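Local coordinates for lactaldehyde dehydrogenase (Escherichia coli, PDB 2IMP), which oxidises L-lactaldehyde irreversibly to L-lactate with NAD+, also acting on glycolaldehyde and L-glyceraldehyde, in the degradation of L-fucose and L-rhamnose, at residues A[329-334]-A[361-366]; A[310-315]-A[323-328]; A[338-343]-A[383-388]; A[91-96]-A[180-185]. One frame throughout, in Å; residues are numbered along the deposited sequence.

How the interactions relate
Along the chain, interaction 4 closes first, then interaction 2, after which interactions 1 and 3 interleave and share helix 331-346. Interactions 1, 2 and 3 form a cluster with centres about 11 to 16 Å apart. Interactions 1 and 2 are joined by a probable hydrogen bond from Leu328 N to Tyr363 O (2.7 Å), and 2 and 3 by Met325 packing on Pro387. Interaction 4 lies about 15 Å from interaction 1, centre to centre, and reaches it where Phe180 packs on Asn330. Both touch the dinucleotide, which therefore lies against the start of helix 331-346 and the segment ahead of helix 183-195. Interactions 3 and 4 do not touch; their nearest atoms are about 10 Å apart.

Interaction 1: A[329-334]-A[361-366]; sequences INAAAL and KGYYYP. With NAI (1,4-dihydronicotinamide adenine dinucleotide), chain D.
Tyr363 lays one face of its ring on the backbone where helix 331-346 begins. Asn330 C sits 3.7 Å above the ring plane, over its centre, while Ala331 N lies on the same face, offset toward the rim. Asn330 CA is 4.0 Å from the ring centroid and 19° off the normal, which meets the geometry of a CH-pi contact. Ala331 CB adds an apolar touch of 3.7 Å at Tyr363 CE2.

The second set of contacts is aliphatic and belongs to Leu334, one turn further along the helix. Its CG stands anti to the backbone N (chi1 180°), and the two methyls beyond it meet different residues. Leu334 CD2 reaches Tyr363 CB at 3.9 Å, near the plane of the ring and at its edge. Leu334 CD1 lies 3.6 Å from Tyr364 O and also packs on Tyr365 CB.

The side-chain hydrogen bond of this site lies inside 329-334. Asn330 occupies the N-cap position, and its OD1 accepts from Ala333 N at 3.0 Å, the donor standing nearly along the C=O axis (170°). This bond limits rotation of the amide, and Asn330 ND2 lies 3.6 Å from O4D of the dinucleotide, a close approach and no more. Ala332 CB approaches C6N of the nicotinamide ring at 3.4 Å. The backbone of Tyr363 is hydrogen-bonded to Pro29 and Leu328. The whole is an N-capped helix start that touches both the tyrosine-rich loop between strands 350-353 and 368-371 and the nicotinamide riboside, part of the dinucleotide pocket of an aldehyde dehydrogenase.

Interaction 2: A[310-315]-A[323-328]; sequences QAVQFG and IAMGPL
Phe314 and Met325 meet as a single beta bridge, their CA atoms 4.5 Å apart, inside the long loop between helices 298-310 and 331-346. Met325 bonds to the residues on both flanks of Phe314, the parallel bridge pattern, although the touching parts diverge by 58° and no ladder develops.

Among the backbone bonds, Gly315 N donates to Met325 O at 3.1 Å. Gln313 O receives two weak bonds, from Ala324 N and from Met325 N, so one carbonyl holds both amides of a turning chain. CA-H...O contacts supplement these: Phe314 CA lies 3.2 Å from Met325 O, and Gly326 CA faces Gly315 O nearly in line, with 163° at the hydrogen.

Apolar contacts are made near the backbone. Phe314 CB touches Met325 CB at 4.0 Å, but the phenyl ring itself leads off. Val312 CG1, anti to its backbone N, touches both Ala324 CB, at 4.1 Å, and Met325 CB. Beyond the bridge, Met325 packs on Ser281 and Pro387, while Ser281 OG is also hydrogen-bonded to Gly326 O.

Gly315 adopts backbone angles at which a side chain would jam against the carbonyl oxygen of Phe314. Its own oxygen is closely approached by a methyl: Ile323 CD1, anti across chi2 (171°), ends 3.2 Å from Gly315 O.

Interaction 3: A[338-343]-A[383-388]; sequences EQKVAR and ETFGPV
The phenyl ring of Phe385 is met obliquely by Lys340, whose NZ lies 3.7 Å from Phe385 CE1, and the two side chains run at about a right angle. Over one face of the same ring sits Glu383 O, 3.0 Å above the plane and offset toward the rim, so the ammonium group and this carbonyl gather beside one aromatic group.

Lys340 NZ donates to Glu383 O at 2.6 Å, reaching the oxygen from above the carbonyl plane, 61° out of it. The lysine chain is extended beyond CG, which lets it span the gap between a helix and a loop. An alanine here removes the ammonium group, and Glu383 O would probably lose its hold on helix 331-346.

The next residue, Val341, packs its CG2 on Val388 CG2 at 3.7 Å, where the loop becomes a strand. Thr384 OG1 is engaged elsewhere, with Lys255 NZ and Glu382 O.

Residues 383-388 carry the Glu-x-Phe-Gly-Pro sequence familiar from aldehyde dehydrogenases, and the side chain of Phe385 comes within about 4 Å, nearest atoms, of the dinucleotide. Helix 331-346 thus packs against the loop that leads into strand 388-394, itself lying between strands 368-371 and 290-294.

Interaction 4: A[91-96]-A[180-185]; sequences VEEGGK and FTPNNA. With NAI (1,4-dihydronicotinamide adenine dinucleotide), chain D.
Glu93 sends its carboxylate into the turn where helix 183-195 begins and is gripped there by three hydrogen bonds. Glu93 OE1 accepts from Asn183 N at 2.9 Å, and Glu93 OE2 from Asn184 N at 2.8 Å, each through its syn lone pair. Asn184 ND2 supplies the third bond, to Glu93 OE2 at 2.9 Å, from above the carboxylate plane, 56° out of it. CG of Glu93 lies between its backbone N and carbonyl carbon (chi1 71°), and the extended chain beyond it carries the carboxylate across to 180-185. A leucine here offers no acceptor, so the backbone amides of Asn183 and Asn184 would probably be left without a mate and the Asn184 side chain with its weak bond to Thr181 O.

The negative charge would be expected to suit the positive end of the helix dipole. This helix links parallel strands 172-176 and 202-204, a beta-alpha-beta crossover of the NAD-binding domain, and Glu93 ties its start to the last turn of helix 83-94.

Asn183 packs its CB 3.2 Å from Glu93 OE1; its amide lies close to the carboxylate, the planes 19° apart, but makes its hydrogen bonds elsewhere. Its OD1 is bonded to Ser36 OG, and its ND2 donates to a water that donates to Glu92 OE1. The Thr181 and Glu93 side chains cross at about a right angle, with Thr181 CA 3.1 Å from Glu93 OE1 and Thr181 CG2 4.1 Å from Gly94 CA. Phe180 CE2 lies 3.4 Å from O4D of the dinucleotide, and C2N of the nicotinamide sits at the ring's edge, in its plane.

Interaction 1: A[329-334]-A[361-366]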
# COMPACT_ATOMS: atom_id res chain seq x y z
N ILE A 329 -9.41 31.25 27.13
CA ILE A 329 -8.23 30.82 27.87
C ILE A 329 -7.56 31.87 28.79
O ILE A 329 -7.28 31.58 29.95
CB ILE A 329 -7.15 30.22 26.91
CG1 ILE A 329 -6.09 29.48 27.72
CG2 ILE A 329 -6.52 31.32 26.08
CD1 ILE A 329 -6.63 28.34 28.56
N ASN A 330 -7.32 33.07 28.27
CA ASN A 330 -6.69 34.11 29.08
C ASN A 330 -7.05 35.56 28.67
O ASN A 330 -7.76 35.79 27.70
CB ASN A 330 -5.17 33.94 29.06
CG ASN A 330 -4.60 33.91 27.65
OD1 ASN A 330 -4.99 34.69 26.79
ND2 ASN A 330 -3.66 32.99 27.42
N ALA A 331 -6.52 36.52 29.43
CA ALA A 331 -6.76 37.93 29.19
C ALA A 331 -6.43 38.40 27.76
O ALA A 331 -7.25 39.04 27.11
CB ALA A 331 -5.97 38.76 30.20
N ALA A 332 -5.22 38.09 27.29
CA ALA A 332 -4.83 38.49 25.95
C ALA A 332 -5.79 37.98 24.88
O ALA A 332 -6.08 38.68 23.91
CB ALA A 332 -3.44 38.01 25.66
N ALA A 333 -6.26 36.75 25.07
CA ALA A 333 -7.20 36.15 24.14
C ALA A 333 -8.49 36.98 24.05
O ALA A 333 -8.97 37.30 22.96
CB ALA A 333 -7.52 34.72 24.57
N LEU A 334 -9.03 37.32 25.22
CA LEU A 334 -10.23 38.14 25.30
C LEU A 334 -10.03 39.51 24.63
O LEU A 334 -10.85 39.94 23.82
CB LEU A 334 -10.64 38.34 26.76
CG LEU A 334 -11.89 39.18 27.03
CD1 LEU A 334 -13.08 38.58 26.31
CD2 LEU A 334 -12.15 39.25 28.51
N LYS A 361 -15.10 39.01 36.56
CA LYS A 361 -14.22 37.86 36.78
C LYS A 361 -14.15 36.90 35.58
O LYS A 361 -15.15 36.66 34.90
CB LYS A 361 -14.68 37.08 38.01
CG LYS A 361 -14.46 37.80 39.34
CD LYS A 361 -12.99 37.94 39.65
CE LYS A 361 -12.77 38.53 41.04
NZ LYS A 361 -11.33 38.62 41.38
N GLY A 362 -12.97 36.34 35.33
CA GLY A 362 -12.81 35.43 34.21
C GLY A 362 -12.75 36.16 32.89
O GLY A 362 -12.77 37.39 32.86
N TYR A 363 -12.68 35.42 31.79
CA TYR A 363 -12.61 36.03 30.47
C TYR A 363 -13.74 35.59 29.53
O TYR A 363 -13.55 34.75 28.66
CB TYR A 363 -11.25 35.71 29.82
CG TYR A 363 -10.12 35.73 30.81
CD1 TYR A 363 -9.66 34.56 31.41
CD2 TYR A 363 -9.55 36.94 31.21
CE1 TYR A 363 -8.68 34.58 32.39
CE2 TYR A 363 -8.57 36.98 32.19
CZ TYR A 363 -8.14 35.80 32.78
OH TYR A 363 -7.18 35.83 33.77
N TYR A 364 -14.91 36.20 29.70
CA TYR A 364 -16.05 35.84 28.88
C TYR A 364 -16.38 36.80 27.72
O TYR A 364 -16.32 38.02 27.86
CB TYR A 364 -17.30 35.69 29.75
CG TYR A 364 -17.16 34.66 30.84
CD1 TYR A 364 -16.59 34.99 32.06
CD2 TYR A 364 -17.59 33.35 30.63
CE1 TYR A 364 -16.45 34.04 33.06
CE2 TYR A 364 -17.45 32.39 31.62
CZ TYR A 364 -16.88 32.74 32.83
OH TYR A 364 -16.75 31.78 33.81
N TYR A 365 -16.71 36.21 26.58
CA TYR A 365 -17.12 36.96 25.41
C TYR A 365 -18.40 36.34 24.83
O TYR A 365 -18.43 35.15 24.51
CB TYR A 365 -16.03 36.99 24.35
CG TYR A 365 -16.26 38.09 23.34
CD1 TYR A 365 -15.93 39.41 23.64
CD2 TYR A 365 -16.87 37.83 22.11
CE1 TYR A 365 -16.21 40.45 22.75
CE2 TYR A 365 -17.16 38.86 21.22
CZ TYR A 365 -16.83 40.17 21.55
OH TYR A 365 -17.15 41.19 20.69
N PRO A 366 -19.46 37.14 24.67
CA PRO A 366 -20.73 36.65 24.14
C PRO A 366 -20.72 36.14 22.68
O PRO A 366 -20.00 36.67 21.83
CB PRO A 366 -21.66 37.84 24.32
CG PRO A 366 -20.73 38.99 24.04
CD PRO A 366 -19.50 38.60 24.84
PA NAI D . 1.01 28.99 21.09
O1A NAI D . 1.85 28.80 19.90
O2A NAI D . 1.10 30.41 21.67
O5B NAI D . 1.42 27.92 22.20
C5B NAI D . 1.46 26.52 21.97
C4B NAI D . 2.74 25.87 22.53
O4B NAI D . 3.90 26.39 21.88
C3B NAI D . 2.97 26.11 24.03
O3B NAI D . 3.41 24.91 24.65
C2B NAI D . 3.99 27.23 24.04
O2B NAI D . 4.74 27.37 25.22
C1B NAI D . 4.83 26.91 22.83
N9A NAI D . 5.55 28.09 22.26
C8A NAI D . 5.15 29.42 22.11
N7A NAI D . 6.18 30.12 21.54
C5A NAI D . 7.22 29.28 21.33
C6A NAI D . 8.50 29.45 20.78
N6A NAI D . 8.90 30.65 20.35
N1A NAI D . 9.37 28.35 20.69
C2A NAI D . 8.96 27.09 21.14
N3A NAI D . 7.68 26.92 21.69
C4A NAI D . 6.82 28.00 21.77
O3 NAI D . -0.48 28.63 20.62
PN NAI D . -1.79 28.43 21.55
O1N NAI D . -1.52 27.49 22.65
O2N NAI D . -2.93 28.10 20.62
O5D NAI D . -2.00 29.95 22.08
C5D NAI D . -1.69 30.42 23.37
C4D NAI D . -2.00 31.90 23.38
O4D NAI D . -1.46 32.47 24.57
C3D NAI D . -1.59 32.89 22.28
O3D NAI D . -2.73 33.26 21.51
C2D NAI D . -0.97 34.07 22.99
O2D NAI D . -1.36 35.31 22.43
C1D NAI D . -1.42 33.87 24.41
N1N NAI D . -0.50 34.55 25.37
C2N NAI D . 0.64 33.85 25.78
C3N NAI D . 1.55 34.46 26.69
C7N NAI D . 2.78 33.71 27.16
O7N NAI D . 3.64 34.34 28.05
N7N NAI D . 3.09 32.48 26.75
C4N NAI D . 1.27 35.78 27.16
C5N NAI D . 0.11 36.49 26.72
C6N NAI D . -0.77 35.85 25.82

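Interaction 2: A[310-315]-A[323-328]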
# COMPACT_ATOMS: atom_id res chain seq x y z
N GLN A 310 -28.49 32.68 20.09
CA GLN A 310 -29.06 33.34 21.26
C GLN A 310 -29.22 32.36 22.43
O GLN A 310 -29.07 32.72 23.59
CB GLN A 310 -30.43 33.94 20.93
CG GLN A 310 -30.40 35.40 20.53
CD GLN A 310 -31.75 36.09 20.73
OE1 GLN A 310 -32.22 36.24 21.86
NE2 GLN A 310 -32.37 36.50 19.63
N ALA A 311 -29.54 31.11 22.08
CA ALA A 311 -29.72 30.04 23.05
C ALA A 311 -28.41 29.58 23.71
O ALA A 311 -28.42 28.88 24.72
CB ALA A 311 -30.40 28.86 22.39
N VAL A 312 -27.28 29.97 23.11
CA VAL A 312 -25.98 29.61 23.65
C VAL A 312 -25.62 30.38 24.93
O VAL A 312 -25.35 31.57 24.89
CB VAL A 312 -24.86 29.86 22.60
CG1 VAL A 312 -23.49 29.64 23.22
CG2 VAL A 312 -25.04 28.93 21.42
N GLN A 313 -25.66 29.68 26.06
CA GLN A 313 -25.34 30.27 27.35
C GLN A 313 -23.85 30.12 27.73
O GLN A 313 -23.25 29.08 27.49
CB GLN A 313 -26.18 29.62 28.45
CG GLN A 313 -27.67 29.54 28.17
CD GLN A 313 -28.46 30.71 28.74
OE1 GLN A 313 -28.34 31.84 28.27
NE2 GLN A 313 -29.26 30.43 29.76
N PHE A 314 -23.27 31.16 28.32
CA PHE A 314 -21.88 31.09 28.74
C PHE A 314 -21.71 31.25 30.25
O PHE A 314 -22.56 31.85 30.92
CB PHE A 314 -21.05 32.13 27.98
CG PHE A 314 -21.43 33.55 28.26
CD1 PHE A 314 -21.06 34.17 29.45
CD2 PHE A 314 -22.16 34.28 27.33
CE1 PHE A 314 -21.40 35.50 29.71
CE2 PHE A 314 -22.51 35.61 27.58
CZ PHE A 314 -22.13 36.22 28.77
N GLY A 315 -20.63 30.70 30.79
CA GLY A 315 -20.38 30.81 32.21
C GLY A 315 -19.35 29.82 32.73
O GLY A 315 -18.66 29.15 31.95
N ILE A 323 -24.62 24.75 30.21
CA ILE A 323 -24.15 25.80 29.32
C ILE A 323 -23.37 25.24 28.11
O ILE A 323 -22.74 24.19 28.19
CB ILE A 323 -23.22 26.80 30.04
CG1 ILE A 323 -22.00 26.07 30.60
CG2 ILE A 323 -23.99 27.51 31.14
CD1 ILE A 323 -20.93 26.99 31.15
N ALA A 324 -23.43 25.96 27.00
CA ALA A 324 -22.75 25.55 25.79
C ALA A 324 -21.37 26.21 25.60
O ALA A 324 -20.61 25.84 24.70
CB ALA A 324 -23.63 25.83 24.59
N MET A 325 -21.06 27.17 26.46
CA MET A 325 -19.79 27.89 26.34
C MET A 325 -19.13 28.30 27.66
O MET A 325 -19.79 28.73 28.60
CB MET A 325 -20.01 29.13 25.49
CG MET A 325 -18.80 30.02 25.33
SD MET A 325 -19.18 31.35 24.19
CE MET A 325 -19.39 30.38 22.68
N GLY A 326 -17.81 28.14 27.71
CA GLY A 326 -17.05 28.51 28.89
C GLY A 326 -16.29 29.80 28.62
O GLY A 326 -16.56 30.48 27.63
N PRO A 327 -15.34 30.17 29.47
CA PRO A 327 -14.58 31.40 29.25
C PRO A 327 -13.40 31.18 28.27
O PRO A 327 -13.02 30.05 27.99
CB PRO A 327 -14.08 31.73 30.64
CG PRO A 327 -13.75 30.37 31.17
CD PRO A 327 -14.96 29.55 30.76
N LEU A 328 -12.85 32.28 27.76
CA LEU A 328 -11.68 32.18 26.90
C LEU A 328 -10.44 31.81 27.75
O LEU A 328 -10.45 32.05 28.96
CB LEU A 328 -11.45 33.51 26.17
CG LEU A 328 -12.55 33.96 25.22
CD1 LEU A 328 -12.09 35.20 24.46
CD2 LEU A 328 -12.88 32.84 24.24

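Interaction 3: A[338-343]-A[383-388]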
# COMPACT_ATOMS: atom_id res chain seq x y z
N GLU A 338 -12.05 41.33 21.27
CA GLU A 338 -12.69 42.64 21.31
C GLU A 338 -12.20 43.53 20.16
O GLU A 338 -12.99 44.06 19.37
CB GLU A 338 -12.37 43.36 22.62
CG GLU A 338 -12.67 42.59 23.88
CD GLU A 338 -12.33 43.39 25.13
OE1 GLU A 338 -12.90 44.49 25.31
OE2 GLU A 338 -11.48 42.93 25.92
N GLN A 339 -10.88 43.69 20.09
CA GLN A 339 -10.24 44.50 19.07
C GLN A 339 -10.61 44.09 17.64
O GLN A 339 -10.85 44.94 16.79
CB GLN A 339 -8.72 44.44 19.25
CG GLN A 339 -8.25 44.86 20.63
CD GLN A 339 -6.74 44.88 20.75
OE1 GLN A 339 -6.08 43.86 20.54
NE2 GLN A 339 -6.19 46.03 21.09
N LYS A 340 -10.66 42.79 17.39
CA LYS A 340 -11.02 42.31 16.07
C LYS A 340 -12.49 42.57 15.73
O LYS A 340 -12.82 42.94 14.60
CB LYS A 340 -10.68 40.83 15.93
CG LYS A 340 -9.17 40.58 15.92
CD LYS A 340 -8.82 39.13 15.68
CE LYS A 340 -7.31 38.95 15.64
NZ LYS A 340 -6.92 37.53 15.42
N VAL A 341 -13.38 42.37 16.71
CA VAL A 341 -14.79 42.64 16.48
C VAL A 341 -15.00 44.15 16.23
O VAL A 341 -15.71 44.54 15.30
CB VAL A 341 -15.66 42.20 17.68
CG1 VAL A 341 -17.10 42.61 17.45
CG2 VAL A 341 -15.57 40.68 17.85
N ALA A 342 -14.37 44.96 17.07
CA ALA A 342 -14.46 46.41 16.92
C ALA A 342 -13.96 46.86 15.53
O ALA A 342 -14.65 47.60 14.82
CB ALA A 342 -13.65 47.09 18.02
N ARG A 343 -12.77 46.41 15.16
CA ARG A 343 -12.24 46.73 13.84
C ARG A 343 -13.24 46.35 12.75
O ARG A 343 -13.55 47.15 11.86
CB ARG A 343 -10.93 45.98 13.59
CG ARG A 343 -9.67 46.73 13.98
CD ARG A 343 -8.45 45.99 13.46
NE ARG A 343 -7.21 46.73 13.69
CZ ARG A 343 -6.01 46.31 13.29
NH1 ARG A 343 -5.90 45.16 12.63
NH2 ARG A 343 -4.93 47.04 13.54
N GLU A 383 -7.15 34.79 13.04
CA GLU A 383 -7.73 33.86 14.00
C GLU A 383 -8.43 34.59 15.19
O GLU A 383 -7.77 35.19 16.04
CB GLU A 383 -6.64 32.91 14.51
CG GLU A 383 -6.00 32.10 13.37
CD GLU A 383 -4.76 31.33 13.79
OE1 GLU A 383 -3.76 31.97 14.19
OE2 GLU A 383 -4.79 30.08 13.73
N THR A 384 -9.76 34.51 15.21
CA THR A 384 -10.58 35.20 16.22
C THR A 384 -10.82 34.50 17.58
O THR A 384 -11.67 34.94 18.35
CB THR A 384 -11.96 35.54 15.63
OG1 THR A 384 -11.81 35.96 14.26
CG2 THR A 384 -12.61 36.68 16.41
N PHE A 385 -10.08 33.43 17.88
CA PHE A 385 -10.24 32.72 19.15
C PHE A 385 -11.71 32.57 19.64
O PHE A 385 -12.31 31.50 19.50
CB PHE A 385 -9.44 33.40 20.27
CG PHE A 385 -8.34 34.30 19.79
CD1 PHE A 385 -8.63 35.57 19.31
CD2 PHE A 385 -7.03 33.85 19.77
CE1 PHE A 385 -7.62 36.40 18.83
CE2 PHE A 385 -6.01 34.68 19.30
CZ PHE A 385 -6.31 35.95 18.82
N GLY A 386 -12.25 33.64 20.20
CA GLY A 386 -13.61 33.65 20.72
C GLY A 386 -14.72 33.18 19.79
O GLY A 386 -14.47 32.76 18.66
N PRO A 387 -15.97 33.25 20.26
CA PRO A 387 -17.17 32.84 19.52
C PRO A 387 -17.72 33.88 18.51
O PRO A 387 -18.86 34.34 18.64
CB PRO A 387 -18.17 32.56 20.63
CG PRO A 387 -17.85 33.65 21.60
CD PRO A 387 -16.33 33.64 21.64
N VAL A 388 -16.91 34.24 17.52
CA VAL A 388 -17.34 35.20 16.51
C VAL A 388 -17.59 34.56 15.13
O VAL A 388 -16.69 33.95 14.55
CB VAL A 388 -16.29 36.32 16.34
CG1 VAL A 388 -16.77 37.34 15.33
CG2 VAL A 388 -16.01 36.97 17.68

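Interaction 4: A[91-96]-A[180-185]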
# COMPACT_ATOMS: atom_id res chain seq x y z
N VAL A 91 -11.45 20.98 32.63
CA VAL A 91 -12.49 21.98 32.84
C VAL A 91 -11.93 23.20 33.60
O VAL A 91 -12.06 24.35 33.17
CB VAL A 91 -13.66 21.41 33.69
CG1 VAL A 91 -14.65 22.51 34.02
CG2 VAL A 91 -14.36 20.28 32.93
N GLU A 92 -11.30 22.90 34.73
CA GLU A 92 -10.71 23.89 35.61
C GLU A 92 -9.64 24.82 34.98
O GLU A 92 -9.69 26.04 35.15
CB GLU A 92 -10.11 23.17 36.82
CG GLU A 92 -9.37 24.06 37.79
CD GLU A 92 -8.92 23.30 39.02
OE1 GLU A 92 -8.28 22.24 38.85
OE2 GLU A 92 -9.21 23.76 40.14
N GLU A 93 -8.68 24.25 34.26
CA GLU A 93 -7.63 25.06 33.65
C GLU A 93 -7.89 25.50 32.19
O GLU A 93 -7.42 26.56 31.77
CB GLU A 93 -6.28 24.33 33.74
CG GLU A 93 -6.15 23.11 32.84
CD GLU A 93 -4.88 22.30 33.12
OE1 GLU A 93 -3.85 22.89 33.53
OE2 GLU A 93 -4.92 21.07 32.91
N GLY A 94 -8.64 24.69 31.45
CA GLY A 94 -8.92 25.00 30.06
C GLY A 94 -10.21 25.78 29.83
O GLY A 94 -10.41 26.36 28.76
N GLY A 95 -11.09 25.77 30.82
CA GLY A 95 -12.34 26.50 30.68
C GLY A 95 -13.37 25.87 29.76
O GLY A 95 -14.35 26.53 29.40
N LYS A 96 -13.17 24.63 29.36
CA LYS A 96 -14.17 24.00 28.51
C LYS A 96 -15.31 23.33 29.31
O LYS A 96 -15.10 22.91 30.45
CB LYS A 96 -13.52 22.98 27.56
CG LYS A 96 -12.90 21.78 28.24
CD LYS A 96 -12.81 20.61 27.26
CE LYS A 96 -12.01 20.95 26.00
NZ LYS A 96 -12.15 19.91 24.95
N PHE A 180 -0.36 27.34 30.25
CA PHE A 180 -1.72 27.63 30.68
C PHE A 180 -2.53 26.39 31.06
O PHE A 180 -3.49 26.47 31.83
CB PHE A 180 -2.48 28.38 29.58
CG PHE A 180 -1.85 29.67 29.19
CD1 PHE A 180 -1.73 30.71 30.10
CD2 PHE A 180 -1.34 29.84 27.90
CE1 PHE A 180 -1.12 31.90 29.75
CE2 PHE A 180 -0.73 31.03 27.54
CZ PHE A 180 -0.62 32.06 28.47
N THR A 181 -2.15 25.24 30.51
CA THR A 181 -2.85 23.99 30.78
C THR A 181 -1.92 22.77 31.04
O THR A 181 -1.99 21.76 30.34
CB THR A 181 -3.80 23.64 29.60
OG1 THR A 181 -3.04 23.51 28.39
CG2 THR A 181 -4.84 24.74 29.40
N PRO A 182 -1.06 22.86 32.06
CA PRO A 182 -0.14 21.78 32.39
C PRO A 182 -0.69 20.68 33.33
O PRO A 182 -0.17 19.56 33.36
CB PRO A 182 1.02 22.52 33.03
CG PRO A 182 0.29 23.56 33.84
CD PRO A 182 -0.77 24.06 32.87
N ASN A 183 -1.72 21.01 34.10
CA ASN A 183 -2.27 20.07 35.06
C ASN A 183 -2.70 18.71 34.50
O ASN A 183 -2.35 17.67 35.07
CB ASN A 183 -3.43 20.72 35.82
CG ASN A 183 -2.97 21.92 36.60
OD1 ASN A 183 -1.81 22.00 36.99
ND2 ASN A 183 -3.88 22.86 36.84
N ASN A 184 -3.44 18.73 33.40
CA ASN A 184 -3.85 17.50 32.77
C ASN A 184 -2.63 16.66 32.34
O ASN A 184 -2.66 15.43 32.36
CB ASN A 184 -4.73 17.80 31.55
CG ASN A 184 -3.97 18.54 30.47
OD1 ASN A 184 -3.26 17.91 29.66
ND2 ASN A 184 -4.10 19.84 30.43
N ALA A 185 -1.55 17.36 31.97
CA ALA A 185 -0.32 16.70 31.56
C ALA A 185 0.41 16.04 32.75
O ALA A 185 1.04 15.00 32.59
CB ALA A 185 0.60 17.70 30.88
PA NAI D . 1.01 28.99 21.09
O1A NAI D . 1.85 28.80 19.90
O2A NAI D . 1.10 30.41 21.67
O5B NAI D . 1.42 27.92 22.20
C5B NAI D . 1.46 26.52 21.97
C4B NAI D . 2.74 25.87 22.53
O4B NAI D . 3.90 26.39 21.88
C3B NAI D . 2.97 26.11 24.03
O3B NAI D . 3.41 24.91 24.65
C2B NAI D . 3.99 27.23 24.04
O2B NAI D . 4.74 27.37 25.22
C1B NAI D . 4.83 26.91 22.83
N9A NAI D . 5.55 28.09 22.26
C8A NAI D . 5.15 29.42 22.11
N7A NAI D . 6.18 30.12 21.54
C5A NAI D . 7.22 29.28 21.33
C6A NAI D . 8.50 29.45 20.78
N6A NAI D . 8.90 30.65 20.35
N1A NAI D . 9.37 28.35 20.69
C2A NAI D . 8.96 27.09 21.14
N3A NAI D . 7.68 26.92 21.69
C4A NAI D . 6.82 28.00 21.77
O3 NAI D . -0.48 28.63 20.62
PN NAI D . -1.79 28.43 21.55
O1N NAI D . -1.52 27.49 22.65
O2N NAI D . -2.93 28.10 20.62
O5D NAI D . -2.00 29.95 22.08
C5D NAI D . -1.69 30.42 23.37
C4D NAI D . -2.00 31.90 23.38
O4D NAI D . -1.46 32.47 24.57
C3D NAI D . -1.59 32.89 22.28
O3D NAI D . -2.73 33.26 21.51
C2D NAI D . -0.97 34.07 22.99
O2D NAI D . -1.36 35.31 22.43
C1D NAI D . -1.42 33.87 24.41
N1N NAI D . -0.50 34.55 25.37
C2N NAI D . 0.64 33.85 25.78
C3N NAI D . 1.55 34.46 26.69
C7N NAI D . 2.78 33.71 27.16
O7N NAI D . 3.64 34.34 28.05
N7N NAI D . 3.09 32.48 26.75
C4N NAI D . 1.27 35.78 27.16
C5N NAI D . 0.11 36.49 26.72
C6N NAI D . -0.77 35.85 25.82
O HOH W 1 -6.53 21.89 36.66